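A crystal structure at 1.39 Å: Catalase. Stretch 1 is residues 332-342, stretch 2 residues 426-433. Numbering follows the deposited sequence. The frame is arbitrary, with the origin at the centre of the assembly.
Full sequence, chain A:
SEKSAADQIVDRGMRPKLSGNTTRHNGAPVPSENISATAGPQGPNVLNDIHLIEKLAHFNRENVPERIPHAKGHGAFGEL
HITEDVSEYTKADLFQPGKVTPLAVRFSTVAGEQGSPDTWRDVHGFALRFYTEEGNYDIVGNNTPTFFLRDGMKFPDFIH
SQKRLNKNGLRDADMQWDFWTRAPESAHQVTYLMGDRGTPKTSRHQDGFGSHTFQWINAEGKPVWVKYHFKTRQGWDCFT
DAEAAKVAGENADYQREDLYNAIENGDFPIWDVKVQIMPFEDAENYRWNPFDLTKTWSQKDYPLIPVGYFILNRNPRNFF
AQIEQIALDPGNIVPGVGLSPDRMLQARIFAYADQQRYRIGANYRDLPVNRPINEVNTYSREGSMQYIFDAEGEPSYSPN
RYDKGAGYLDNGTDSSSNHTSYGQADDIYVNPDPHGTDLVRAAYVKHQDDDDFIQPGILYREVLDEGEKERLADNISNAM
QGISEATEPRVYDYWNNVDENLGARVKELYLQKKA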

# COMPACT_ATOMS: atom_id res chain seq x y z
N ASN A 332 -11.41 -10.36 18.84
CA ASN A 332 -12.56 -9.54 19.20
C ASN A 332 -13.36 -10.22 20.30
O ASN A 332 -14.44 -10.77 20.06
N ILE A 333 -12.81 -10.21 21.52
CA ILE A 333 -13.51 -10.72 22.68
C ILE A 333 -14.09 -9.57 23.49
O ILE A 333 -13.76 -8.40 23.27
N VAL A 334 -14.98 -9.91 24.42
CA VAL A 334 -15.71 -8.94 25.22
C VAL A 334 -15.68 -9.41 26.68
O VAL A 334 -15.34 -10.56 26.95
N PRO A 335 -16.04 -8.52 27.63
CA PRO A 335 -16.07 -8.95 29.04
C PRO A 335 -16.93 -10.19 29.25
O PRO A 335 -18.00 -10.30 28.64
N GLY A 336 -16.47 -11.11 30.09
CA GLY A 336 -17.16 -12.36 30.30
C GLY A 336 -16.67 -13.51 29.43
O GLY A 336 -17.09 -14.65 29.61
N VAL A 337 -15.78 -13.21 28.48
CA VAL A 337 -15.18 -14.23 27.62
C VAL A 337 -13.66 -14.10 27.69
O VAL A 337 -13.12 -12.99 27.69
N GLY A 338 -12.98 -15.23 27.77
CA GLY A 338 -11.53 -15.25 27.78
C GLY A 338 -10.96 -16.32 26.87
O GLY A 338 -11.71 -17.08 26.24
N LEU A 339 -9.64 -16.38 26.82
CA LEU A 339 -8.91 -17.33 25.99
C LEU A 339 -8.55 -18.58 26.81
O LEU A 339 -9.22 -18.89 27.81
N SER A 340 -7.50 -19.28 26.40
CA SER A 340 -7.04 -20.50 27.07
C SER A 340 -5.61 -20.75 26.59
O SER A 340 -5.17 -20.10 25.65
N PRO A 341 -4.89 -21.69 27.23
CA PRO A 341 -3.54 -22.04 26.77
C PRO A 341 -3.54 -23.02 25.60
O PRO A 341 -2.81 -24.02 25.60
N ASP A 342 -4.40 -22.75 24.63
CA ASP A 342 -4.38 -23.38 23.32
C ASP A 342 -3.45 -22.52 22.45
O ASP A 342 -3.76 -21.36 22.15
N ASP A 426 -7.58 -11.40 34.24
CA ASP A 426 -8.70 -12.29 33.97
C ASP A 426 -9.40 -12.00 32.63
O ASP A 426 -10.02 -12.88 32.05
N ASP A 427 -9.28 -10.77 32.16
CA ASP A 427 -9.85 -10.38 30.87
C ASP A 427 -9.14 -11.05 29.69
O ASP A 427 -9.70 -11.12 28.60
N ILE A 428 -7.92 -11.52 29.91
CA ILE A 428 -7.24 -12.35 28.92
C ILE A 428 -7.72 -13.78 29.16
O ILE A 428 -8.44 -14.34 28.33
N TYR A 429 -7.34 -14.34 30.31
CA TYR A 429 -8.01 -15.52 30.89
C TYR A 429 -7.48 -15.76 32.28
O TYR A 429 -6.36 -15.34 32.61
N VAL A 430 -8.28 -16.39 33.13
CA VAL A 430 -7.77 -16.88 34.40
C VAL A 430 -6.94 -18.11 34.07
O VAL A 430 -7.48 -19.13 33.63
N ASN A 431 -5.63 -18.01 34.25
CA ASN A 431 -4.76 -19.08 33.80
C ASN A 431 -4.73 -20.27 34.75
O ASN A 431 -4.90 -20.11 35.97
N PRO A 432 -4.54 -21.47 34.19
CA PRO A 432 -4.24 -22.64 35.02
C PRO A 432 -2.74 -22.65 35.35
O PRO A 432 -2.03 -21.70 35.04
N ASP A 433 -2.28 -23.72 36.00
CA ASP A 433 -0.87 -23.92 36.30
C ASP A 433 -0.09 -23.90 34.99
O ASP A 433 -0.47 -24.59 34.04

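Read from the side of residues 426-433, this contact is a small one, burying 327 Å² over both partners, and its first rule is that backbone and water do the polar work while side chains fill the space around them. Asp-426 contributes no side-chain contact: its chi1 is p, its CA-to-CB bond points sideways, and its carboxylate stays more than 7 Å from the other stretch. Its carbonyl matters more, because water 2 donates to Asp-426 O at 2.8 Å and, weakly, to Val-337 O at 2.9 Å.

Asp-427 repeats the pattern. Its side chain, again p and sideways, finds its hydrogen bonds elsewhere in the structure, while the main chain faces the partner. Asp-427 O and Val-337 O lie 4.0 Å apart, two acceptors that cannot satisfy each other, so water 1 stands between them and is 2.8 Å from Asp-427 O and 2.8 Å from Val-337 O, in donor geometry to both. Beside this polar spot Ile-333 points toward stretch 2 in a p, t rotamer, and its CD1 reaches to 3.7 Å from Asp-427 O, laying a methyl group against the carbonyl.

Ile-428 supplies the one direct hydrogen bond across the stretches: Leu-339 N donates to Ile-428 O at 2.8 Å and 169°, short and nearly straight. That approach depends on a bare neighbour. Gly-338 CA sits 3.3 Å from Ile-428 O, and a CB on this glycine would come to 2.9 Å from the same oxygen, a clash. The Ile-428 CA-to-CB bond points away, yet in its m, t rotamer CG2 still meets Leu-339 CD1 at 4.2 Å, so the hydrogen bond has an apolar neighbour.

Tyr-429 gives up the largest area of any residue here, pointing toward stretch 1 with chi1 p and chi2 near -79°. The ring runs along the backbone of stretch 1 and touches three consecutive residues. Leu-339, sideways and m, t, brings its CB to 3.9 Å from Tyr-429 CD1; Ser-340 N lies over one ring face, 3.9 Å from Tyr-429 CD1; and Pro-341 CD packs 3.8 Å from Tyr-429 CE2. The phenol OH is hydrogen-bonded elsewhere in the structure. There is a cost: Leu-339 O, 3.3 Å from Tyr-429 CB, is buried without a hydrogen-bonding partner in the model.

Val-430 points away, chi1 t, and takes no part. Asn-431 starts sideways in a p rotamer but its end leads away; instead of crossing the gap, its ND2 donates to Pro-432 O at 3.0 Å and 179°, tying the side chain to the backbone of the next residue. Pro-432 turns back toward the partner, and its CG meets Pro-341 CG at 3.8 Å, both rings puckered C-gamma endo. Pro-341 thus touches both the tyrosine and the second proline. Asp-433, chi1 t and exposed, lies beyond reach, and the contact ends at the proline pair.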

# COMPACT_ATOMS: atom_id res chain seq x y z
CB ASN A 332 -13.42 -9.26 17.98
CG ASN A 332 -12.81 -8.23 17.06
OD1 ASN A 332 -11.99 -7.40 17.49
ND2 ASN A 332 -13.22 -8.24 15.80
CB ILE A 333 -12.60 -11.62 23.54
CG1 ILE A 333 -11.38 -10.86 24.06
CG2 ILE A 333 -12.20 -12.87 22.75
CD1 ILE A 333 -10.54 -11.68 25.03
CB VAL A 334 -17.18 -8.79 24.73
CG1 VAL A 334 -17.25 -8.10 23.38
CG2 VAL A 334 -17.87 -10.15 24.69
CB PRO A 335 -16.70 -7.74 29.75
CG PRO A 335 -16.29 -6.57 28.91
CD PRO A 335 -16.31 -7.08 27.49
CB VAL A 337 -15.60 -14.06 26.14
CG1 VAL A 337 -14.91 -15.08 25.26
CG2 VAL A 337 -17.11 -14.18 26.00
CB LEU A 339 -7.66 -16.66 25.41
CG LEU A 339 -7.92 -15.29 24.77
CD1 LEU A 339 -6.62 -14.60 24.34
CD2 LEU A 339 -8.88 -15.43 23.58
CB SER A 340 -7.93 -21.69 26.70
OG SER A 340 -7.67 -22.13 25.37
CB PRO A 341 -2.87 -22.68 28.00
CG PRO A 341 -3.96 -23.01 28.93
CD PRO A 341 -5.18 -22.20 28.59
CB ASP A 342 -5.82 -23.42 22.78
CG ASP A 342 -5.92 -23.96 21.38
OD1 ASP A 342 -4.98 -23.81 20.57
OD2 ASP A 342 -6.99 -24.52 21.07
CB ASP A 426 -9.72 -12.27 35.13
CG ASP A 426 -10.32 -10.90 35.35
OD1 ASP A 426 -9.56 -9.93 35.55
OD2 ASP A 426 -11.57 -10.78 35.35
CB ASP A 427 -9.74 -8.88 30.71
CG ASP A 427 -8.31 -8.41 30.84
OD1 ASP A 427 -7.80 -8.39 31.97
OD2 ASP A 427 -7.70 -8.10 29.80
CB ILE A 428 -5.71 -12.19 28.99
CG1 ILE A 428 -5.35 -10.70 28.91
CG2 ILE A 428 -5.04 -12.95 27.86
CD1 ILE A 428 -3.87 -10.43 29.04
CB TYR A 429 -7.88 -16.81 30.04
CG TYR A 429 -6.47 -17.28 29.74
CD1 TYR A 429 -5.72 -16.67 28.74
CD2 TYR A 429 -5.91 -18.34 30.43
CE1 TYR A 429 -4.44 -17.10 28.44
CE2 TYR A 429 -4.62 -18.79 30.13
CZ TYR A 429 -3.88 -18.15 29.14
OH TYR A 429 -2.60 -18.58 28.83
CB VAL A 430 -8.90 -17.26 35.38
CG1 VAL A 430 -8.30 -17.73 36.70
CG2 VAL A 430 -9.83 -16.09 35.61
CB ASN A 431 -3.33 -18.57 33.57
CG ASN A 431 -2.73 -17.94 34.81
OD1 ASN A 431 -2.80 -16.73 35.00
ND2 ASN A 431 -2.12 -18.77 35.66
CB PRO A 432 -4.60 -23.80 34.10
CG PRO A 432 -4.22 -23.29 32.74
CD PRO A 432 -4.57 -21.81 32.76
CB ASP A 433 -0.75 -25.29 36.98
CG ASP A 433 0.65 -25.60 37.53
OD1 ASP A 433 1.63 -24.88 37.25
OD2 ASP A 433 0.76 -26.61 38.24
O HOH W 1 -12.31 -10.31 27.93
O HOH W 2 -12.35 -12.92 30.46